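Local atomic coordinates of Beta/alpha-amylase (PDB entry 3VOC), a protein that hydrolyses alpha-1,4-glucosidic linkages in starch as the beta-amylase domain of a larger secreted precursor, releasing maltose from non-reducing chain ends. Residues D134-F140 against A263-F268; E163-Y169 against K279-W285; T320-M326 against N357-L362. All coordinates share one frame; numbering follows the deposited sequence. Where two conformers were deposited one is given.

Contact 1. Residues D134-F140 against A263-F268; sequences DELYASF and AAHKNF. With CA (calcium ion), chain B.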
loop_
_atom_site.group_PDB
_atom_site.type_symbol
_atom_site.label_atom_id
_atom_site.label_comp_id
_atom_site.label_asym_id
_atom_site.label_seq_id
_atom_site.Cartn_x
_atom_site.Cartn_y
_atom_site.Cartn_z
ATOM N N ASP A 134 -6.382 11.608 10.858
ATOM C CA ASP A 134 -7.373 12.690 10.716
ATOM C C ASP A 134 -6.703 14.061 10.909
ATOM O O ASP A 134 -6.897 14.968 10.090
ATOM C CB ASP A 134 -8.531 12.458 11.708
ATOM C CG ASP A 134 -9.714 13.409 11.501
ATOM O OD1 ASP A 134 -9.881 13.987 10.410
ATOM O OD2 ASP A 134 -10.500 13.551 12.453
ATOM N N GLU A 135 -5.905 14.217 11.971
ATOM C CA GLU A 135 -5.167 15.470 12.192
ATOM C C GLU A 135 -4.192 15.782 11.056
ATOM O O GLU A 135 -4.046 16.938 10.658
ATOM C CB GLU A 135 -4.365 15.424 13.497
ATOM C CG GLU A 135 -5.209 15.242 14.764
ATOM C CD GLU A 135 -4.349 14.930 15.978
ATOM O OE1 GLU A 135 -3.278 14.288 15.829
ATOM O OE2 GLU A 135 -4.748 15.321 17.092
ATOM N N LEU A 136 -3.502 14.749 10.564
ATOM C CA LEU A 136 -2.505 14.945 9.504
ATOM C C LEU A 136 -3.182 15.336 8.177
ATOM O O LEU A 136 -2.692 16.213 7.439
ATOM C CB LEU A 136 -1.658 13.671 9.338
ATOM C CG LEU A 136 -0.662 13.638 8.169
ATOM C CD1 LEU A 136 0.417 14.688 8.390
ATOM C CD2 LEU A 136 -0.048 12.258 8.034
ATOM N N TYR A 137 -4.311 14.697 7.872
ATOM C CA TYR A 137 -5.037 15.007 6.631
ATOM C C TYR A 137 -5.599 16.429 6.705
ATOM O O TYR A 137 -5.588 17.174 5.716
ATOM C CB TYR A 137 -6.174 14.007 6.383
ATOM C CG TYR A 137 -5.776 12.538 6.161
ATOM C CD1 TYR A 137 -4.464 12.164 5.894
ATOM C CD2 TYR A 137 -6.746 11.535 6.195
ATOM C CE1 TYR A 137 -4.128 10.803 5.675
ATOM C CE2 TYR A 137 -6.428 10.185 5.978
ATOM C CZ TYR A 137 -5.125 9.832 5.724
ATOM O OH TYR A 137 -4.823 8.511 5.512
ATOM N N ALA A 138 -6.099 16.792 7.881
ATOM C CA ALA A 138 -6.608 18.141 8.132
ATOM C C ALA A 138 -5.511 19.162 7.910
ATOM O O ALA A 138 -5.711 20.175 7.234
ATOM C CB ALA A 138 -7.165 18.246 9.579
ATOM N N SER A 139 -4.337 18.895 8.479
ATOM C CA SER A 139 -3.229 19.801 8.314
ATOM C C SER A 139 -2.809 19.911 6.851
ATOM O O SER A 139 -2.524 21.017 6.380
ATOM C CB SER A 139 -2.033 19.396 9.172
ATOM O OG SER A 139 -1.073 20.430 9.124
ATOM N N PHE A 140 -2.763 18.781 6.139
ATOM C CA PHE A 140 -2.401 18.822 4.717
ATOM C C PHE A 140 -3.379 19.677 3.930
ATOM O O PHE A 140 -2.985 20.529 3.121
ATOM C CB PHE A 140 -2.357 17.408 4.102
ATOM C CG PHE A 140 -1.972 17.413 2.659
ATOM C CD1 PHE A 140 -0.637 17.574 2.273
ATOM C CD2 PHE A 140 -2.938 17.311 1.678
ATOM C CE1 PHE A 140 -0.283 17.624 0.908
ATOM C CE2 PHE A 140 -2.595 17.366 0.321
ATOM C CZ PHE A 140 -1.272 17.521 -0.060
ATOM N N ALA A 263 -11.775 9.610 6.981
ATOM C CA ALA A 263 -11.011 10.774 7.390
ATOM C C ALA A 263 -10.504 11.559 6.180
ATOM O O ALA A 263 -10.489 12.786 6.204
ATOM C CB ALA A 263 -9.842 10.390 8.327
ATOM N N ALA A 264 -10.082 10.863 5.130
ATOM C CA ALA A 264 -9.582 11.563 3.941
ATOM C C ALA A 264 -10.720 12.313 3.262
ATOM O O ALA A 264 -10.576 13.490 2.886
ATOM C CB ALA A 264 -8.928 10.593 2.979
ATOM N N HIS A 265 -11.852 11.635 3.102
ATOM C CA HIS A 265 -13.019 12.262 2.487
ATOM C C HIS A 265 -13.455 13.485 3.266
ATOM O O HIS A 265 -13.752 14.525 2.686
ATOM C CB HIS A 265 -14.175 11.276 2.334
ATOM C CG HIS A 265 -14.077 10.437 1.102
ATOM N ND1 HIS A 265 -14.285 10.948 -0.164
ATOM C CD2 HIS A 265 -13.804 9.120 0.935
ATOM C CE1 HIS A 265 -14.131 9.987 -1.055
ATOM N NE2 HIS A 265 -13.833 8.870 -0.416
ATOM N N LYS A 266 -13.461 13.362 4.585
ATOM C CA LYS A 266 -13.933 14.444 5.436
ATOM C C LYS A 266 -13.069 15.689 5.267
ATOM O O LYS A 266 -13.588 16.806 5.171
ATOM C CB LYS A 266 -13.954 14.002 6.896
ATOM C CG LYS A 266 -14.468 15.083 7.867
ATOM C CD LYS A 266 -14.379 14.602 9.310
ATOM C CE LYS A 266 -12.955 14.716 9.832
ATOM N NZ LYS A 266 -12.873 14.580 11.317
ATOM N N ASN A 267 -11.756 15.486 5.212
ATOM C CA ASN A 267 -10.809 16.585 5.089
ATOM C C ASN A 267 -10.574 17.098 3.672
ATOM O O ASN A 267 -10.196 18.255 3.485
ATOM C CB ASN A 267 -9.490 16.183 5.745
ATOM C CG ASN A 267 -9.597 16.156 7.267
ATOM O OD1 ASN A 267 -9.802 17.188 7.884
ATOM N ND2 ASN A 267 -9.508 14.972 7.862
ATOM N N PHE A 268 -10.780 16.248 2.675
ATOM C CA PHE A 268 -10.364 16.592 1.311
ATOM C C PHE A 268 -11.499 16.943 0.376
ATOM O O PHE A 268 -11.286 17.688 -0.580
ATOM C CB PHE A 268 -9.537 15.467 0.657
ATOM C CG PHE A 268 -8.262 15.128 1.382
ATOM C CD1 PHE A 268 -7.583 16.090 2.150
ATOM C CD2 PHE A 268 -7.714 13.850 1.268
ATOM C CE1 PHE A 268 -6.395 15.772 2.824
ATOM C CE2 PHE A 268 -6.515 13.519 1.923
ATOM C CZ PHE A 268 -5.856 14.473 2.703
HETATM CA CA CA B . -1.094 14.547 15.363
HETATM O O HOH W 1 -1.361 14.041 13.093
#

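Contact 2. Residues E163-Y169 against K279-W285; sequences ELRYPSY and KISGLHW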
loop_
_atom_site.group_PDB
_atom_site.type_symbol
_atom_site.label_atom_id
_atom_site.label_comp_id
_atom_site.label_asym_id
_atom_site.label_seq_id
_atom_site.Cartn_x
_atom_site.Cartn_y
_atom_site.Cartn_z
ATOM N N GLU A 163 1.092 0.460 1.420
ATOM C CA GLU A 163 0.164 -0.560 0.963
ATOM C C GLU A 163 -0.760 -1.010 2.071
ATOM O O GLU A 163 -0.346 -1.141 3.221
ATOM C CB GLU A 163 0.958 -1.757 0.430
ATOM C CG GLU A 163 1.803 -1.394 -0.783
ATOM C CD GLU A 163 2.719 -2.534 -1.234
ATOM O OE1 GLU A 163 3.008 -3.462 -0.434
ATOM O OE2 GLU A 163 3.134 -2.500 -2.409
ATOM N N LEU A 164 -2.020 -1.259 1.737
ATOM C CA LEU A 164 -2.936 -1.793 2.733
ATOM C C LEU A 164 -2.630 -3.276 2.945
ATOM O O LEU A 164 -3.175 -4.153 2.252
ATOM C CB LEU A 164 -4.399 -1.561 2.324
ATOM C CG LEU A 164 -5.507 -2.048 3.264
ATOM C CD1 LEU A 164 -5.716 -1.080 4.442
ATOM C CD2 LEU A 164 -6.818 -2.217 2.500
ATOM N N ARG A 165 -1.751 -3.549 3.905
ATOM C CA ARG A 165 -1.361 -4.917 4.236
ATOM C C ARG A 165 -0.694 -4.926 5.602
ATOM O O ARG A 165 -0.426 -3.860 6.174
ATOM C CB ARG A 165 -0.395 -5.497 3.182
ATOM C CG ARG A 165 0.953 -4.755 3.079
ATOM C CD ARG A 165 1.967 -5.606 2.325
ATOM N NE ARG A 165 3.199 -4.881 2.002
ATOM C CZ ARG A 165 4.289 -4.848 2.767
ATOM N NH1 ARG A 165 4.312 -5.466 3.957
ATOM N NH2 ARG A 165 5.362 -4.177 2.349
ATOM N N TYR A 166 -0.435 -6.128 6.112
ATOM C CA TYR A 166 0.409 -6.322 7.283
ATOM C C TYR A 166 1.870 -6.300 6.869
ATOM O O TYR A 166 2.158 -6.526 5.705
ATOM C CB TYR A 166 0.096 -7.664 7.926
ATOM C CG TYR A 166 -1.265 -7.684 8.587
ATOM C CD1 TYR A 166 -1.425 -7.215 9.899
ATOM C CD2 TYR A 166 -2.383 -8.182 7.914
ATOM C CE1 TYR A 166 -2.665 -7.222 10.525
ATOM C CE2 TYR A 166 -3.645 -8.187 8.526
ATOM C CZ TYR A 166 -3.770 -7.710 9.842
ATOM O OH TYR A 166 -4.994 -7.729 10.482
ATOM N N PRO A 167 2.796 -6.043 7.818
ATOM C CA PRO A 167 4.225 -6.047 7.505
ATOM C C PRO A 167 4.773 -7.485 7.486
ATOM O O PRO A 167 5.670 -7.841 8.262
ATOM C CB PRO A 167 4.828 -5.257 8.660
ATOM C CG PRO A 167 3.935 -5.617 9.835
ATOM C CD PRO A 167 2.544 -5.614 9.213
ATOM N N SER A 168 4.233 -8.284 6.582
ATOM C CA SER A 168 4.357 -9.735 6.653
ATOM C C SER A 168 5.687 -10.253 6.132
ATOM O O SER A 168 6.098 -11.350 6.500
ATOM C CB SER A 168 3.213 -10.380 5.874
ATOM O OG SER A 168 3.204 -9.894 4.542
ATOM N N TYR A 169 6.332 -9.482 5.261
ATOM C CA TYR A 169 7.647 -9.860 4.743
ATOM C C TYR A 169 8.642 -8.718 4.988
ATOM O O TYR A 169 8.441 -7.586 4.535
ATOM C CB TYR A 169 7.562 -10.300 3.264
ATOM C CG TYR A 169 7.308 -9.171 2.267
ATOM C CD1 TYR A 169 6.011 -8.702 1.997
ATOM C CD2 TYR A 169 8.377 -8.576 1.596
ATOM C CE1 TYR A 169 5.806 -7.648 1.078
ATOM C CE2 TYR A 169 8.187 -7.552 0.691
ATOM C CZ TYR A 169 6.909 -7.092 0.432
ATOM O OH TYR A 169 6.773 -6.074 -0.479
ATOM N N LYS A 279 -3.558 1.600 -2.046
ATOM C CA LYS A 279 -2.858 0.560 -2.793
ATOM C C LYS A 279 -2.958 -0.812 -2.148
ATOM O O LYS A 279 -2.790 -0.964 -0.931
ATOM C CB LYS A 279 -1.389 0.942 -2.967
ATOM C CG LYS A 279 -1.194 2.398 -3.445
ATOM C CD LYS A 279 0.280 2.801 -3.674
ATOM C CE LYS A 279 0.362 4.243 -4.220
ATOM N NZ LYS A 279 1.734 4.629 -4.715
ATOM N N ILE A 280 -3.227 -1.809 -2.988
ATOM C CA ILE A 280 -3.135 -3.200 -2.574
ATOM C C ILE A 280 -1.774 -3.722 -3.032
ATOM O O ILE A 280 -1.343 -3.446 -4.159
ATOM C CB ILE A 280 -4.318 -4.027 -3.149
ATOM C CG1 ILE A 280 -5.639 -3.594 -2.481
ATOM C CG2 ILE A 280 -4.096 -5.565 -2.962
ATOM C CD1 ILE A 280 -6.885 -4.357 -3.013
ATOM N N SER A 281 -1.098 -4.444 -2.140
ATOM C CA SER A 281 0.205 -5.024 -2.399
ATOM C C SER A 281 0.113 -6.121 -3.454
ATOM O O SER A 281 -0.882 -6.854 -3.503
ATOM C CB SER A 281 0.735 -5.647 -1.102
ATOM O OG SER A 281 2.089 -6.062 -1.236
ATOM N N GLY A 282 1.171 -6.269 -4.247
ATOM C CA GLY A 282 1.268 -7.372 -5.200
ATOM C C GLY A 282 2.096 -8.505 -4.607
ATOM O O GLY A 282 3.323 -8.534 -4.770
ATOM N N LEU A 283 1.428 -9.434 -3.930
ATOM C CA LEU A 283 2.116 -10.502 -3.209
ATOM C C LEU A 283 2.112 -11.749 -4.098
ATOM O O LEU A 283 1.413 -12.735 -3.835
ATOM C CB LEU A 283 1.465 -10.710 -1.836
ATOM C CG LEU A 283 1.503 -9.461 -0.923
ATOM C CD1 LEU A 283 0.648 -9.683 0.317
ATOM C CD2 LEU A 283 2.964 -9.155 -0.502
ATOM N N HIS A 284 2.891 -11.648 -5.177
ATOM C CA HIS A 284 2.802 -12.513 -6.345
ATOM C C HIS A 284 3.525 -13.857 -6.197
ATOM O O HIS A 284 3.394 -14.720 -7.063
ATOM C CB HIS A 284 3.334 -11.780 -7.596
ATOM C CG HIS A 284 4.759 -11.320 -7.472
ATOM N ND1 HIS A 284 5.838 -12.160 -7.666
ATOM C CD2 HIS A 284 5.280 -10.106 -7.170
ATOM C CE1 HIS A 284 6.960 -11.488 -7.477
ATOM N NE2 HIS A 284 6.651 -10.239 -7.172
ATOM N N TRP A 285 4.281 -14.029 -5.120
ATOM C CA TRP A 285 5.065 -15.259 -4.950
ATOM C C TRP A 285 4.389 -16.239 -3.993
ATOM O O TRP A 285 3.561 -15.836 -3.170
ATOM C CB TRP A 285 6.503 -14.933 -4.540
ATOM C CG TRP A 285 6.689 -14.171 -3.257
ATOM C CD1 TRP A 285 7.082 -14.687 -2.054
ATOM C CD2 TRP A 285 6.572 -12.748 -3.062
ATOM N NE1 TRP A 285 7.185 -13.679 -1.120
ATOM C CE2 TRP A 285 6.886 -12.483 -1.714
ATOM C CE3 TRP A 285 6.225 -11.676 -3.897
ATOM C CZ2 TRP A 285 6.853 -11.189 -1.169
ATOM C CZ3 TRP A 285 6.191 -10.376 -3.352
ATOM C CH2 TRP A 285 6.501 -10.156 -2.001
HETATM O O HOH W 2 3.508 -4.743 -3.850
#

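Contact 3. Residues T320-M326 against N357-L362; sequences TFTCLEM and NGENAL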
loop_
_atom_site.group_PDB
_atom_site.type_symbol
_atom_site.label_atom_id
_atom_site.label_comp_id
_atom_site.label_asym_id
_atom_site.label_seq_id
_atom_site.Cartn_x
_atom_site.Cartn_y
_atom_site.Cartn_z
ATOM N N THR A 320 -5.128 1.280 -6.538
ATOM C CA THR A 320 -3.861 1.189 -7.241
ATOM C C THR A 320 -3.346 -0.235 -7.052
ATOM O O THR A 320 -3.286 -0.758 -5.921
ATOM C CB THR A 320 -2.840 2.219 -6.712
ATOM O OG1 THR A 320 -3.315 3.543 -7.003
ATOM C CG2 THR A 320 -1.439 2.007 -7.336
ATOM N N PHE A 321 -3.000 -0.872 -8.156
ATOM C CA PHE A 321 -2.352 -2.161 -8.076
ATOM C C PHE A 321 -0.998 -2.083 -8.758
ATOM O O PHE A 321 -0.695 -1.102 -9.442
ATOM C CB PHE A 321 -3.238 -3.294 -8.635
ATOM C CG PHE A 321 -2.817 -4.661 -8.161
ATOM C CD1 PHE A 321 -2.862 -4.976 -6.802
ATOM C CD2 PHE A 321 -2.332 -5.612 -9.059
ATOM C CE1 PHE A 321 -2.436 -6.238 -6.342
ATOM C CE2 PHE A 321 -1.913 -6.888 -8.611
ATOM C CZ PHE A 321 -1.962 -7.193 -7.257
ATOM N N THR A 322 -0.179 -3.111 -8.550
ATOM C CA THR A 322 1.223 -3.088 -8.947
ATOM C C THR A 322 1.595 -4.396 -9.645
ATOM O O THR A 322 0.727 -5.254 -9.871
ATOM C CB THR A 322 2.117 -2.834 -7.702
ATOM O OG1 THR A 322 3.487 -2.804 -8.096
ATOM C CG2 THR A 322 1.911 -3.922 -6.657
ATOM N N CYS A 323 2.873 -4.547 -9.987
ATOM C CA CYS A 323 3.387 -5.699 -10.753
ATOM C C CYS A 323 2.922 -5.758 -12.205
ATOM O O CYS A 323 3.098 -6.793 -12.868
ATOM C CB CYS A 323 3.077 -7.046 -10.097
ATOM S SG CYS A 323 3.498 -7.116 -8.409
ATOM N N LEU A 324 2.380 -4.649 -12.710
ATOM C CA LEU A 324 1.909 -4.594 -14.091
ATOM C C LEU A 324 2.970 -4.932 -15.151
ATOM O O LEU A 324 2.633 -5.339 -16.278
ATOM C CB LEU A 324 1.278 -3.234 -14.396
ATOM C CG LEU A 324 -0.232 -3.176 -14.181
ATOM C CD1 LEU A 324 -0.604 -3.301 -12.700
ATOM C CD2 LEU A 324 -0.766 -1.858 -14.743
ATOM N N GLU A 325 4.243 -4.780 -14.785
ATOM C CA GLU A 325 5.337 -5.022 -15.730
ATOM C C GLU A 325 5.822 -6.471 -15.787
ATOM O O GLU A 325 6.625 -6.826 -16.677
ATOM C CB GLU A 325 6.527 -4.087 -15.429
ATOM C CG GLU A 325 7.552 -4.601 -14.400
ATOM C CD GLU A 325 7.092 -4.529 -12.926
ATOM O OE1 GLU A 325 5.893 -4.282 -12.642
ATOM O OE2 GLU A 325 7.954 -4.733 -12.042
ATOM N N MET A 326 5.357 -7.298 -14.849
ATOM C CA MET A 326 5.899 -8.655 -14.665
ATOM C C MET A 326 5.130 -9.737 -15.414
ATOM O O MET A 326 3.927 -9.611 -15.638
ATOM C CB MET A 326 5.908 -9.031 -13.191
ATOM C CG MET A 326 6.976 -8.366 -12.390
ATOM S SD MET A 326 6.941 -9.012 -10.711
ATOM C CE MET A 326 8.106 -7.835 -9.998
ATOM N N ASN A 357 -5.859 2.159 -10.999
ATOM C CA ASN A 357 -4.589 2.809 -11.340
ATOM C C ASN A 357 -3.462 1.796 -11.162
ATOM O O ASN A 357 -3.561 0.896 -10.326
ATOM C CB ASN A 357 -4.355 4.032 -10.445
ATOM C CG ASN A 357 -5.437 5.100 -10.618
ATOM O OD1 ASN A 357 -6.272 5.303 -9.734
ATOM N ND2 ASN A 357 -5.423 5.784 -11.764
ATOM N N GLY A 358 -2.393 1.942 -11.937
ATOM C CA GLY A 358 -1.348 0.920 -12.001
ATOM C C GLY A 358 0.053 1.441 -11.742
ATOM O O GLY A 358 0.313 2.642 -11.866
ATOM N N GLU A 359 0.950 0.530 -11.366
ATOM C CA GLU A 359 2.357 0.861 -11.132
ATOM C C GLU A 359 3.160 -0.350 -11.531
ATOM O O GLU A 359 2.632 -1.455 -11.532
ATOM C CB GLU A 359 2.617 1.081 -9.646
ATOM C CG GLU A 359 1.986 2.322 -9.078
ATOM C CD GLU A 359 2.284 2.501 -7.608
ATOM O OE1 GLU A 359 2.996 1.672 -7.017
ATOM O OE2 GLU A 359 1.799 3.488 -7.046
ATOM N N ASN A 360 4.433 -0.148 -11.851
ATOM C CA ASN A 360 5.393 -1.263 -11.917
ATOM C C ASN A 360 5.905 -1.546 -10.507
ATOM O O ASN A 360 6.025 -0.609 -9.687
ATOM C CB ASN A 360 6.578 -0.931 -12.837
ATOM C CG ASN A 360 7.225 0.403 -12.493
ATOM O OD1 ASN A 360 6.531 1.406 -12.325
ATOM N ND2 ASN A 360 8.555 0.422 -12.379
ATOM N N ALA A 361 6.193 -2.816 -10.211
ATOM C CA ALA A 361 6.694 -3.179 -8.875
ATOM C C ALA A 361 8.149 -2.761 -8.751
ATOM O O ALA A 361 8.578 -2.224 -7.725
ATOM C CB ALA A 361 6.571 -4.690 -8.628
ATOM N N LEU A 362 8.903 -3.015 -9.815
ATOM C CA LEU A 362 10.343 -2.792 -9.808
ATOM C C LEU A 362 10.720 -1.975 -11.048
ATOM O O LEU A 362 9.958 -1.940 -12.002
ATOM C CB LEU A 362 11.081 -4.136 -9.803
ATOM C CG LEU A 362 10.943 -4.985 -8.525
ATOM C CD1 LEU A 362 11.653 -6.328 -8.699
ATOM C CD2 LEU A 362 11.488 -4.250 -7.316
HETATM O O HOH W 3 -5.793 4.562 -6.762
#

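Contact 1. Residues D134-F140 against A263-F268
The carboxylate oxygen OD1 of Asp134 is met by two side chains of the facing helix. Asn267 ND2 reaches OD1 of Asp134 at 2.8 Å, almost in line with the C-O bond and with the oxygen lying in the plane of the amide. Lys266 NZ makes a salt bridge to Asp134 OD2 at 2.8 Å, on its syn side, and adds a weak bond to Asp134 OD1. A bend at chi3 (79°) turns the otherwise extended lysine chain back toward the carboxylate. Asn267 is held from its own helix as well: ND2 donates to the carbonyl O of Ala263, which the backbone N of Asn267 approaches from the opposite face. Asn267 OD1 rests 3.3 Å from Ala138 CB.

The two segments belong to helices 127-144 and 240-268, neighbours on the outside of the TIM barrel, which run side by side in the same sense with local axes 8.8 Å apart and inclined by 26°. Next to the polar cluster Tyr137 enters as a knob into the hole formed by Ala263, Ala264, Asn267 and Phe268. Its CE2 lies 3.9 Å from Ala264 CB, while its CB meets Phe268 CZ at 3.7 Å; the two rings are oblique to one another. Phe268 CE1 also touches the edge of the Phe140 ring, and beneath these aromatics lie Ile78, Leu156, Ile154 and Ile276 of the barrel strands. Glu135 turns away from the interface, and its OE1 binds the calcium ion at 2.2 Å together with a water, Glu48, Asp52, Asn53 and Gln132.

Contact 2. Residues E163-Y169 against K279-W285
Glu163, predicted to be the proton donor of the active site, receives the hydroxyl of Ser281 at its OE1, the OG lying 2.9 Å away and well above the carboxylate plane. With OG trans to the backbone N (chi1 -171°), Ser281 directs its hydroxyl at the glutamate. The same oxygen takes a second bond from its own segment: Arg165 NE meets Glu163 OE1 at 2.8 Å in a nearly straight hydrogen bond (172°) that is part of a salt bridge, close to the line of the C-O bond and in the guanidinium plane. Water 2 donates to Glu163 OE2 and accepts from Gly282 N, giving the carboxylate a further tie to the opposite loop.

Arg165 is itself positioned by NH1, which donates to Tyr166 O, and by the Tyr169 ring, whose CE1 lies 3.6 Å above the centre of the guanidinium plane. These loops follow barrel strands 153-156 and 275-279, at the C-terminal end of the TIM barrel where family 14 enzymes form their catalytic cleft. Between their beginnings, Leu164 N donates to Lys279 O at 2.8 Å, while the lysine side chain leads away to a salt bridge with Glu359.

Further out, Tyr169 receives the edge of Trp285 in a T-shaped pair with planes at 90°, Trp285 CH2 standing over the centre of the phenol face. Leu283 CD2 packs obliquely against this ring, 3.6 Å from Tyr169 CE1. Trp285 NE1 bonds in turn to Gly179 O.

Contact 3. Residues T320-M326 against N357-L362
Glu325 reaches across to Asn360, Ala361 and Leu362, and each step of its chain has a neighbour. CB and CG both pass beside Asn360 CB, where a bend at chi2 (-76°) swings the chain round to the facing backbone. Glu325 CD comes within 3.3 Å of Ala361 N, and the two oxygens divide the work: OE1 accepts from Ala361 N at 2.9 Å, on its syn side but tilted well out of the carboxylate plane, and OE2 accepts from Leu362 N at 3.0 Å from above that plane. One carboxylate thus holds two successive amides of a segment whose Asn360 and Ala361 probably bind substrate.

The pairing begins in parallel strands 318-321 and 356-359, joined through helix 338-352 as a beta-alpha-beta unit of the TIM barrel. Phe321 N donates to Asn357 O at 2.9 Å, and Glu359 N adds a weak, bent bond to Phe321 O. A type I turn from Cys323 to Met326 then carries Glu325 into place. Thr320 CG2 packs 3.6 Å from OE2 of Glu359, the likely proton acceptor, whose carboxylate is engaged by Lys279. Thr320 OG1 and Asn357 OD1 share water 3, and Asn357 OD1 also accepts from Lys153. At the outer end, Ala361 CB touches Cys323 SG at 3.9 Å.

In the fold
Contacts 2 and 3, with centres about 12 Å apart, meet in the active site at the C-terminal end of the barrel. Lys279 NZ of contact 2 forms a salt bridge with Glu359 OE2 of contact 3 at 2.6 Å, tying the predicted proton donor's loop pair to the likely proton acceptor. A probable backbone hydrogen bond from Ile280 N to Thr320 O, 3.1 Å, also joins the two contacts, and Phe321 packs on Ile280 and Ser281. Contact 1 touches neither: its centre lies about 24 Å from that of contact 2 and 27 Å from that of contact 3, among the outer helices beside the calcium ion.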